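PDB 1PCH: phosphocarrier protein HPr from Mycoplasma capricolum, which carries phosphoryl groups within the phosphoenolpyruvate-dependent sugar phosphotransferase system, as its general, non sugar-specific component, so that incoming sugars are phosphorylated as they cross the membrane. Local coordinates for residues S19-E24 against Q78-T83; F28-T33 against N67-A72; I34-K39 against T58-Q63. One frame throughout, in Å; residues are numbered along the deposited sequence.

Overall arrangement
From the N terminus the chain lays down strand 2-6 and then helix 15-25, which carries the first half of contact 1. It turns through 28-33, the first half of contact 2, directly into strand 31-36, whose far end opens contact 3. That contact closes first, when strand 59-65 returns antiparallel beside strand 31-36. Contact 2 closes next, at the start of helix 69-82, and contact 1 last, at the end of the same helix. The three loops therefore sit one within another, and none cross. Contact 3 joins two sheet strands, contact 2 ties a strand entrance to a helix start, and contact 1 pairs two helices; Met80 of contact 1 rests on Ile60 and Ile62 of contact 3.

Contact 1: S19-E24 against Q78-T83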
loop_
_atom_site.group_PDB
_atom_site.type_symbol
_atom_site.label_atom_id
_atom_site.label_comp_id
_atom_site.label_asym_id
_atom_site.label_seq_id
_atom_site.Cartn_x
_atom_site.Cartn_y
_atom_site.Cartn_z
ATOM N N SER A 19 -6.140 4.515 5.383
ATOM C CA SER A 19 -7.394 3.911 5.845
ATOM C C SER A 19 -8.067 3.159 4.714
ATOM O O SER A 19 -8.564 2.055 4.946
ATOM C CB SER A 19 -8.320 4.959 6.433
ATOM O OG SER A 19 -8.919 5.770 5.478
ATOM N N VAL A 20 -8.122 3.772 3.542
ATOM C CA VAL A 20 -8.696 3.205 2.348
ATOM C C VAL A 20 -7.963 1.960 1.889
ATOM O O VAL A 20 -8.491 0.932 1.516
ATOM C CB VAL A 20 -8.829 4.211 1.196
ATOM C CG1 VAL A 20 -9.421 3.527 -0.013
ATOM C CG2 VAL A 20 -9.694 5.379 1.644
ATOM N N LEU A 21 -6.620 2.051 1.950
ATOM C CA LEU A 21 -5.810 0.892 1.598
ATOM C C LEU A 21 -5.986 -0.248 2.587
ATOM O O LEU A 21 -6.114 -1.374 2.137
ATOM C CB LEU A 21 -4.341 1.267 1.532
ATOM C CG LEU A 21 -4.022 2.131 0.264
ATOM C CD1 LEU A 21 -2.632 2.770 0.600
ATOM C CD2 LEU A 21 -3.872 1.187 -0.927
ATOM N N ALA A 22 -5.975 0.042 3.873
ATOM C CA ALA A 22 -6.129 -1.019 4.889
ATOM C C ALA A 22 -7.447 -1.737 4.690
ATOM O O ALA A 22 -7.521 -2.959 4.782
ATOM C CB ALA A 22 -6.040 -0.397 6.259
ATOM N N LYS A 23 -8.488 -0.956 4.375
ATOM C CA LYS A 23 -9.816 -1.532 4.156
ATOM C C LYS A 23 -9.786 -2.478 2.966
ATOM O O LYS A 23 -10.343 -3.564 2.918
ATOM C CB LYS A 23 -10.800 -0.374 3.840
ATOM C CG LYS A 23 -12.107 -0.913 3.218
ATOM C CD LYS A 23 -13.091 0.199 2.977
ATOM C CE LYS A 23 -14.444 -0.282 2.492
ATOM N NZ LYS A 23 -15.210 0.819 1.819
ATOM N N GLU A 24 -9.193 -1.960 1.887
ATOM C CA GLU A 24 -9.129 -2.734 0.656
ATOM C C GLU A 24 -8.299 -3.971 0.801
ATOM O O GLU A 24 -8.694 -5.077 0.426
ATOM C CB GLU A 24 -8.647 -1.884 -0.517
ATOM C CG GLU A 24 -8.737 -2.715 -1.814
ATOM C CD GLU A 24 -10.154 -2.609 -2.380
ATOM O OE1 GLU A 24 -10.949 -1.809 -1.822
ATOM O OE2 GLU A 24 -10.391 -3.255 -3.402
ATOM N N GLN A 78 -4.801 -0.052 -8.050
ATOM C CA GLN A 78 -5.874 0.884 -8.462
ATOM C C GLN A 78 -6.270 1.819 -7.354
ATOM O O GLN A 78 -6.541 2.999 -7.557
ATOM C CB GLN A 78 -7.107 0.095 -8.927
ATOM C CG GLN A 78 -8.209 1.066 -9.418
ATOM C CD GLN A 78 -7.716 1.826 -10.646
ATOM O OE1 GLN A 78 -7.111 1.210 -11.529
ATOM N NE2 GLN A 78 -7.893 3.150 -10.628
ATOM N N THR A 79 -6.347 1.264 -6.133
ATOM C CA THR A 79 -6.682 2.065 -4.979
ATOM C C THR A 79 -5.700 3.220 -4.780
ATOM O O THR A 79 -6.117 4.339 -4.472
ATOM C CB THR A 79 -6.782 1.238 -3.683
ATOM O OG1 THR A 79 -7.880 0.313 -3.877
ATOM C CG2 THR A 79 -7.223 2.149 -2.518
ATOM N N MET A 80 -4.415 2.932 -4.955
ATOM C CA MET A 80 -3.416 3.990 -4.790
ATOM C C MET A 80 -3.571 5.088 -5.837
ATOM O O MET A 80 -3.374 6.251 -5.557
ATOM C CB MET A 80 -1.997 3.416 -4.873
ATOM C CG MET A 80 -1.755 2.557 -3.622
ATOM S SD MET A 80 -0.068 1.923 -3.607
ATOM C CE MET A 80 -0.060 1.213 -1.936
ATOM N N ILE A 81 -3.919 4.636 -7.038
ATOM C CA ILE A 81 -4.102 5.579 -8.128
ATOM C C ILE A 81 -5.330 6.431 -7.836
ATOM O O ILE A 81 -5.321 7.647 -7.948
ATOM C CB ILE A 81 -4.276 4.836 -9.461
ATOM C CG1 ILE A 81 -2.946 4.319 -9.993
ATOM C CG2 ILE A 81 -4.977 5.738 -10.481
ATOM C CD1 ILE A 81 -2.973 3.122 -10.855
ATOM N N ASP A 82 -6.385 5.708 -7.448
ATOM C CA ASP A 82 -7.644 6.391 -7.169
ATOM C C ASP A 82 -7.488 7.390 -6.038
ATOM O O ASP A 82 -8.202 8.370 -5.945
ATOM C CB ASP A 82 -8.718 5.369 -6.779
ATOM C CG ASP A 82 -9.317 4.637 -7.957
ATOM O OD1 ASP A 82 -8.939 4.911 -9.104
ATOM O OD2 ASP A 82 -10.064 3.647 -7.692
ATOM N N THR A 83 -6.628 7.063 -5.055
ATOM C CA THR A 83 -6.547 8.010 -3.925
ATOM C C THR A 83 -5.482 9.067 -4.256
ATOM O O THR A 83 -5.174 9.951 -3.474
ATOM C CB THR A 83 -6.305 7.302 -2.618
ATOM O OG1 THR A 83 -5.144 6.467 -2.681
ATOM C CG2 THR A 83 -7.480 6.461 -2.169
#
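Thr79, whose methyl group packs against Val20 of the facing helix, has a carbonyl oxygen gripped twice by Thr83. Thr83 N and Thr83 OG1 approach Thr79 O from opposite faces of its carbonyl plane, with OG1 at 2.9 Å. The first torsion of Thr83 (chi1 55°) sets OG1 between the backbone N and the carbonyl carbon, turned back to the last turn of the helix it follows, while Thr83 CG2 comes to 4.1 Å from Val20 CG1. Thr79 reaches the same end by another rotamer: OG1, anti to the carbonyl carbon, bonds to Ala75 O, and the methyl faces the neighbour. Threonine suits both places, satisfying its hydroxyl locally and meeting helix 15-25 with carbon; no hydrogen bond crosses this interface. Thr79 CG2 reaches Val20 CG1 at 3.6 Å and Leu21 CD2 just beyond. Beside it Glu24 CG lies 3.8 Å from Thr79 OG1; the bend beyond CG turns the carboxylate off, and OE1 forms a salt bridge with Lys27. Leu21 and Met80 cross at about a right angle, Leu21 CD2 lying 3.7 Å from Met80 CG. The Thr83 side chain is about 7 Å from that of His14, the active-site histidine that becomes phosphorylated. Nearly antiparallel at 158°, with axes 10.0 Å apart, the two helices pack side by side on one face of the sheet in HPr's open-faced beta-sandwich, where Met80 rests on Ile60 and Ile62.

Contact 2: F28-T33 against N67-A72; sequences FSSNIT and NDADQA
Phe28 lies against Asp68 and Ala72 at the start of helix 69-82, and its side chain meets them in order. Phe28 CB is 3.6 Å from Asp68 OD2. Next, CG packs on the methyl of Ala72, and Phe28 CD1 meets two groups, the same methyl and Asp68 OD2, which stands 3.4 Å away at the ring edge, near its plane. Further out, CE1 and CZ extend over the backbone of Ala72. The CA of Ala72 lies over the ring centre, 3.6 Å from the centroid, in a CH-pi contact 13° off the ring normal. Alanine fits here because a single methyl lets the flat ring settle close to the helix, and Ile32 CD1 touches that methyl too.

In HPr two split beta-alpha-beta units make an open-faced beta-sandwich, and here the turn entering strand 31-36 is pinned to the turn entering helix 69-82. Asp68 occupies the N-cap position but makes no capping bond; chi1 of 56° sets its CG between its backbone N and carbonyl carbon, bringing the carboxylate to the facing turn. Its oxygens accept the N-H groups of consecutive residues, both on the syn side: Ser29 N reaches Asp68 OD2 at 3.0 Å, and Ser30 N reaches Asp68 OD1 at 2.9 Å. A third donor, Ser30 OG, meets Asp68 OD1 nearly along its C-O axis at 2.7 Å. Three bonds thus fix the rotation of the carboxylate, and the nearby helix start would be expected to favour its negative charge. Serine suits position 30: its short, buried side chain puts a hydroxyl within bonding distance of Asp68 OD1.

Lys44 binds the carbonyls of Phe28 and Ser30 from outside the two segments. On the solvent side, a water bridges Ser29 OG, at 3.0 Å, to Asn67 N, which donates to it.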
loop_
_atom_site.group_PDB
_atom_site.type_symbol
_atom_site.label_atom_id
_atom_site.label_comp_id
_atom_site.label_asym_id
_atom_site.label_seq_id
_atom_site.Cartn_x
_atom_site.Cartn_y
_atom_site.Cartn_z
ATOM N N PHE A 28 -8.768 -9.427 1.192
ATOM C CA PHE A 28 -7.988 -10.461 0.608
ATOM C C PHE A 28 -7.424 -11.443 1.618
ATOM O O PHE A 28 -6.985 -11.127 2.703
ATOM C CB PHE A 28 -6.830 -9.852 -0.220
ATOM C CG PHE A 28 -7.400 -8.951 -1.327
ATOM C CD1 PHE A 28 -7.887 -9.541 -2.477
ATOM C CD2 PHE A 28 -7.456 -7.584 -1.202
ATOM C CE1 PHE A 28 -8.424 -8.805 -3.497
ATOM C CE2 PHE A 28 -8.009 -6.828 -2.233
ATOM C CZ PHE A 28 -8.487 -7.425 -3.361
ATOM N N SER A 29 -7.440 -12.713 1.194
ATOM C CA SER A 29 -6.851 -13.723 2.010
ATOM C C SER A 29 -5.323 -13.619 1.996
ATOM O O SER A 29 -4.671 -13.981 2.956
ATOM C CB SER A 29 -7.260 -15.137 1.555
ATOM O OG SER A 29 -6.823 -15.394 0.267
ATOM N N SER A 30 -4.761 -13.121 0.869
ATOM C CA SER A 30 -3.331 -13.026 0.749
ATOM C C SER A 30 -2.737 -12.167 1.895
ATOM O O SER A 30 -3.362 -11.254 2.358
ATOM C CB SER A 30 -2.955 -12.213 -0.530
ATOM O OG SER A 30 -3.221 -13.010 -1.683
ATOM N N ASN A 31 -1.483 -12.436 2.111
ATOM C CA ASN A 31 -0.644 -11.613 2.999
ATOM C C ASN A 31 -0.167 -10.445 2.126
ATOM O O ASN A 31 0.416 -10.618 1.087
ATOM C CB ASN A 31 0.528 -12.428 3.494
ATOM C CG ASN A 31 0.007 -13.614 4.310
ATOM O OD1 ASN A 31 -0.643 -13.371 5.321
ATOM N ND2 ASN A 31 0.272 -14.821 3.842
ATOM N N ILE A 32 -0.474 -9.231 2.575
ATOM C CA ILE A 32 -0.129 -8.058 1.816
ATOM C C ILE A 32 0.747 -7.122 2.640
ATOM O O ILE A 32 0.407 -6.520 3.625
ATOM C CB ILE A 32 -1.347 -7.334 1.267
ATOM C CG1 ILE A 32 -2.282 -8.253 0.473
ATOM C CG2 ILE A 32 -0.905 -6.158 0.412
ATOM C CD1 ILE A 32 -3.666 -7.637 0.272
ATOM N N THR A 33 2.025 -7.120 2.179
ATOM C CA THR A 33 3.028 -6.338 2.868
ATOM C C THR A 33 3.428 -5.121 2.049
ATOM O O THR A 33 3.427 -5.099 0.821
ATOM C CB THR A 33 4.246 -7.240 3.154
ATOM O OG1 THR A 33 3.749 -8.363 3.891
ATOM C CG2 THR A 33 5.268 -6.522 4.018
ATOM N N ASN A 67 -3.569 -16.920 -2.342
ATOM C CA ASN A 67 -4.390 -17.402 -3.439
ATOM C C ASN A 67 -5.012 -16.358 -4.275
ATOM O O ASN A 67 -5.303 -16.572 -5.461
ATOM C CB ASN A 67 -5.275 -18.527 -2.964
ATOM C CG ASN A 67 -6.744 -18.211 -2.934
ATOM O OD1 ASN A 67 -7.197 -17.464 -2.066
ATOM N ND2 ASN A 67 -7.482 -18.795 -3.891
ATOM N N ASP A 68 -5.222 -15.156 -3.685
ATOM C CA ASP A 68 -5.853 -14.077 -4.472
ATOM C C ASP A 68 -4.916 -12.946 -4.722
ATOM O O ASP A 68 -5.270 -11.788 -5.044
ATOM C CB ASP A 68 -7.120 -13.642 -3.764
ATOM C CG ASP A 68 -7.026 -13.187 -2.368
ATOM O OD1 ASP A 68 -5.904 -13.008 -1.822
ATOM O OD2 ASP A 68 -8.111 -12.900 -1.749
ATOM N N ALA A 69 -3.618 -13.252 -4.638
ATOM C CA ALA A 69 -2.599 -12.250 -4.804
ATOM C C ALA A 69 -2.703 -11.447 -6.058
ATOM O O ALA A 69 -2.447 -10.227 -6.105
ATOM C CB ALA A 69 -1.194 -12.864 -4.652
ATOM N N ASP A 70 -2.999 -12.154 -7.177
ATOM C CA ASP A 70 -3.030 -11.384 -8.425
ATOM C C ASP A 70 -4.094 -10.333 -8.413
ATOM O O ASP A 70 -3.921 -9.251 -8.934
ATOM C CB ASP A 70 -3.210 -12.338 -9.605
ATOM C CG ASP A 70 -1.933 -13.147 -9.834
ATOM O OD1 ASP A 70 -0.855 -12.634 -9.442
ATOM O OD2 ASP A 70 -2.037 -14.265 -10.385
ATOM N N GLN A 71 -5.266 -10.669 -7.805
ATOM C CA GLN A 71 -6.345 -9.669 -7.783
ATOM C C GLN A 71 -5.967 -8.545 -6.799
ATOM O O GLN A 71 -6.141 -7.393 -7.074
ATOM C CB GLN A 71 -7.667 -10.296 -7.356
ATOM C CG GLN A 71 -8.231 -11.372 -8.188
ATOM C CD GLN A 71 -9.521 -11.989 -7.618
ATOM O OE1 GLN A 71 -9.622 -12.274 -6.430
ATOM N NE2 GLN A 71 -10.490 -12.190 -8.483
ATOM N N ALA A 72 -5.454 -8.989 -5.659
ATOM C CA ALA A 72 -5.066 -8.102 -4.579
ATOM C C ALA A 72 -4.118 -7.023 -5.079
ATOM O O ALA A 72 -4.280 -5.855 -4.755
ATOM C CB ALA A 72 -4.449 -8.870 -3.433
HETATM O O HOH W 1 -4.307 -16.882 0.789
#

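Contact 3: I34-K39 against T58-Q63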
loop_
_atom_site.group_PDB
_atom_site.type_symbol
_atom_site.label_atom_id
_atom_site.label_comp_id
_atom_site.label_asym_id
_atom_site.label_seq_id
_atom_site.Cartn_x
_atom_site.Cartn_y
_atom_site.Cartn_z
ATOM N N ILE A 34 3.738 -4.083 2.768
ATOM C CA ILE A 34 4.208 -2.819 2.172
ATOM C C ILE A 34 5.635 -2.626 2.719
ATOM O O ILE A 34 5.889 -2.885 3.891
ATOM C CB ILE A 34 3.338 -1.657 2.461
ATOM C CG1 ILE A 34 3.859 -0.313 1.874
ATOM C CG2 ILE A 34 3.062 -1.495 3.947
ATOM C CD1 ILE A 34 2.770 0.758 1.918
ATOM N N ILE A 35 6.538 -2.358 1.797
ATOM C CA ILE A 35 7.953 -2.192 2.093
ATOM C C ILE A 35 8.362 -0.772 1.657
ATOM O O ILE A 35 7.941 -0.327 0.584
ATOM C CB ILE A 35 8.786 -3.193 1.226
ATOM C CG1 ILE A 35 8.437 -4.644 1.513
ATOM C CG2 ILE A 35 10.249 -2.915 1.347
ATOM C CD1 ILE A 35 8.787 -5.614 0.417
ATOM N N ALA A 36 9.078 -0.117 2.520
ATOM C CA ALA A 36 9.593 1.212 2.382
ATOM C C ALA A 36 10.878 1.378 3.231
ATOM O O ALA A 36 10.901 1.140 4.423
ATOM C CB ALA A 36 8.597 2.270 2.715
ATOM N N ASN A 37 11.953 1.794 2.541
ATOM C CA ASN A 37 13.224 1.994 3.251
ATOM C C ASN A 37 13.574 0.675 3.925
ATOM O O ASN A 37 13.561 -0.371 3.266
ATOM C CB ASN A 37 13.165 3.153 4.216
ATOM C CG ASN A 37 12.429 4.372 3.720
ATOM O OD1 ASN A 37 11.468 4.866 4.343
ATOM N ND2 ASN A 37 12.841 4.909 2.584
ATOM N N GLU A 38 13.881 0.666 5.201
ATOM C CA GLU A 38 14.238 -0.567 5.874
ATOM C C GLU A 38 13.021 -1.232 6.543
ATOM O O GLU A 38 13.224 -2.280 7.142
ATOM C CB GLU A 38 15.253 -0.185 6.988
ATOM C CG GLU A 38 14.634 0.593 8.097
ATOM C CD GLU A 38 14.242 2.000 7.872
ATOM O OE1 GLU A 38 14.095 2.504 6.746
ATOM O OE2 GLU A 38 14.100 2.744 8.905
ATOM N N LYS A 39 11.877 -0.612 6.492
ATOM C CA LYS A 39 10.653 -1.005 7.138
ATOM C C LYS A 39 9.736 -1.862 6.227
ATOM O O LYS A 39 9.571 -1.597 5.061
ATOM C CB LYS A 39 9.819 0.188 7.583
ATOM C CG LYS A 39 10.433 1.258 8.388
ATOM C CD LYS A 39 10.277 2.646 7.824
ATOM C CE LYS A 39 11.158 3.665 8.549
ATOM N NZ LYS A 39 12.112 4.353 7.641
ATOM N N THR A 58 9.088 8.601 -1.622
ATOM C CA THR A 58 9.500 7.295 -1.201
ATOM C C THR A 58 9.036 6.244 -2.201
ATOM O O THR A 58 7.918 6.286 -2.690
ATOM C CB THR A 58 8.936 6.938 0.197
ATOM O OG1 THR A 58 9.369 7.952 1.125
ATOM C CG2 THR A 58 9.459 5.617 0.702
ATOM N N GLU A 59 9.919 5.328 -2.514
ATOM C CA GLU A 59 9.584 4.234 -3.390
ATOM C C GLU A 59 9.144 3.062 -2.457
ATOM O O GLU A 59 9.853 2.631 -1.581
ATOM C CB GLU A 59 10.769 3.724 -4.207
ATOM C CG GLU A 59 10.313 2.669 -5.232
ATOM C CD GLU A 59 11.490 2.184 -6.081
ATOM O OE1 GLU A 59 12.307 1.421 -5.546
ATOM O OE2 GLU A 59 11.559 2.577 -7.274
ATOM N N ILE A 60 7.906 2.658 -2.732
ATOM C CA ILE A 60 7.358 1.568 -1.939
ATOM C C ILE A 60 7.181 0.357 -2.855
ATOM O O ILE A 60 7.069 0.476 -4.064
ATOM C CB ILE A 60 6.019 1.965 -1.346
ATOM C CG1 ILE A 60 4.949 2.318 -2.408
ATOM C CG2 ILE A 60 6.198 3.104 -0.356
ATOM C CD1 ILE A 60 3.592 1.742 -2.124
ATOM N N THR A 61 7.119 -0.783 -2.178
ATOM C CA THR A 61 6.888 -2.034 -2.852
ATOM C C THR A 61 5.750 -2.745 -2.098
ATOM O O THR A 61 5.751 -2.692 -0.883
ATOM C CB THR A 61 8.143 -2.933 -2.804
ATOM O OG1 THR A 61 9.166 -2.247 -3.569
ATOM C CG2 THR A 61 7.834 -4.204 -3.588
ATOM N N ILE A 62 4.793 -3.207 -2.862
ATOM C CA ILE A 62 3.697 -3.963 -2.297
ATOM C C ILE A 62 3.841 -5.426 -2.786
ATOM O O ILE A 62 4.034 -5.670 -3.986
ATOM C CB ILE A 62 2.322 -3.439 -2.687
ATOM C CG1 ILE A 62 2.081 -1.995 -2.348
ATOM C CG2 ILE A 62 1.230 -4.336 -2.112
ATOM C CD1 ILE A 62 1.993 -1.705 -0.883
ATOM N N GLN A 63 3.848 -6.322 -1.838
ATOM C CA GLN A 63 4.018 -7.735 -2.084
ATOM C C GLN A 63 2.752 -8.471 -1.570
ATOM O O GLN A 63 2.409 -8.251 -0.426
ATOM C CB GLN A 63 5.219 -8.319 -1.338
ATOM C CG GLN A 63 5.514 -9.779 -1.664
ATOM C CD GLN A 63 6.923 -9.932 -2.263
ATOM O OE1 GLN A 63 7.055 -10.083 -3.472
ATOM N NE2 GLN A 63 7.943 -9.857 -1.424
HETATM O O HOH W 2 11.952 2.311 -0.071
#
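Ile34 and Ile62 face each other as a non-hydrogen-bonded pair of the antiparallel sheet in HPr's open-faced beta-sandwich. The second torsion of Ile62 (chi2 -68°) swings CD1 across to Ile34, where it lies 3.6 Å from CB and equally close to CG1. Next along the same face, Ile60 CD1 approaches Ile34 CD1 at 4.2 Å, and Ala36 CB touches Ile60 CG2. Branched isoleucines fill this helix-facing side: Ile73 of helix 69-82 touches Ile62, while Val49 and Met52 of helix 46-52 cover Ile34.

Next to the Ile34-Ile62 pair, Ile35 and Thr61 form a hydrogen-bonded pair, joined by two backbone bonds, Ile35 N to Thr61 O at 2.8 Å and Thr61 N to Ile35 O at 2.9 Å. Their side chains occupy the other, more exposed face, where Thr61 OG1 bonds to Ser4 OG of strand 2-6.

Beyond Ala36 the chain enters a type II' turn ending at Lys39. Asn37 has a positive phi of 57°, as the second position of a II' turn requires; after glycine, asparagine is among the residues that accept it. With the strands parting here, a water replaces a direct bond, accepting from Asn37 N at 2.7 Å and donating to Glu59 O at 2.6 Å.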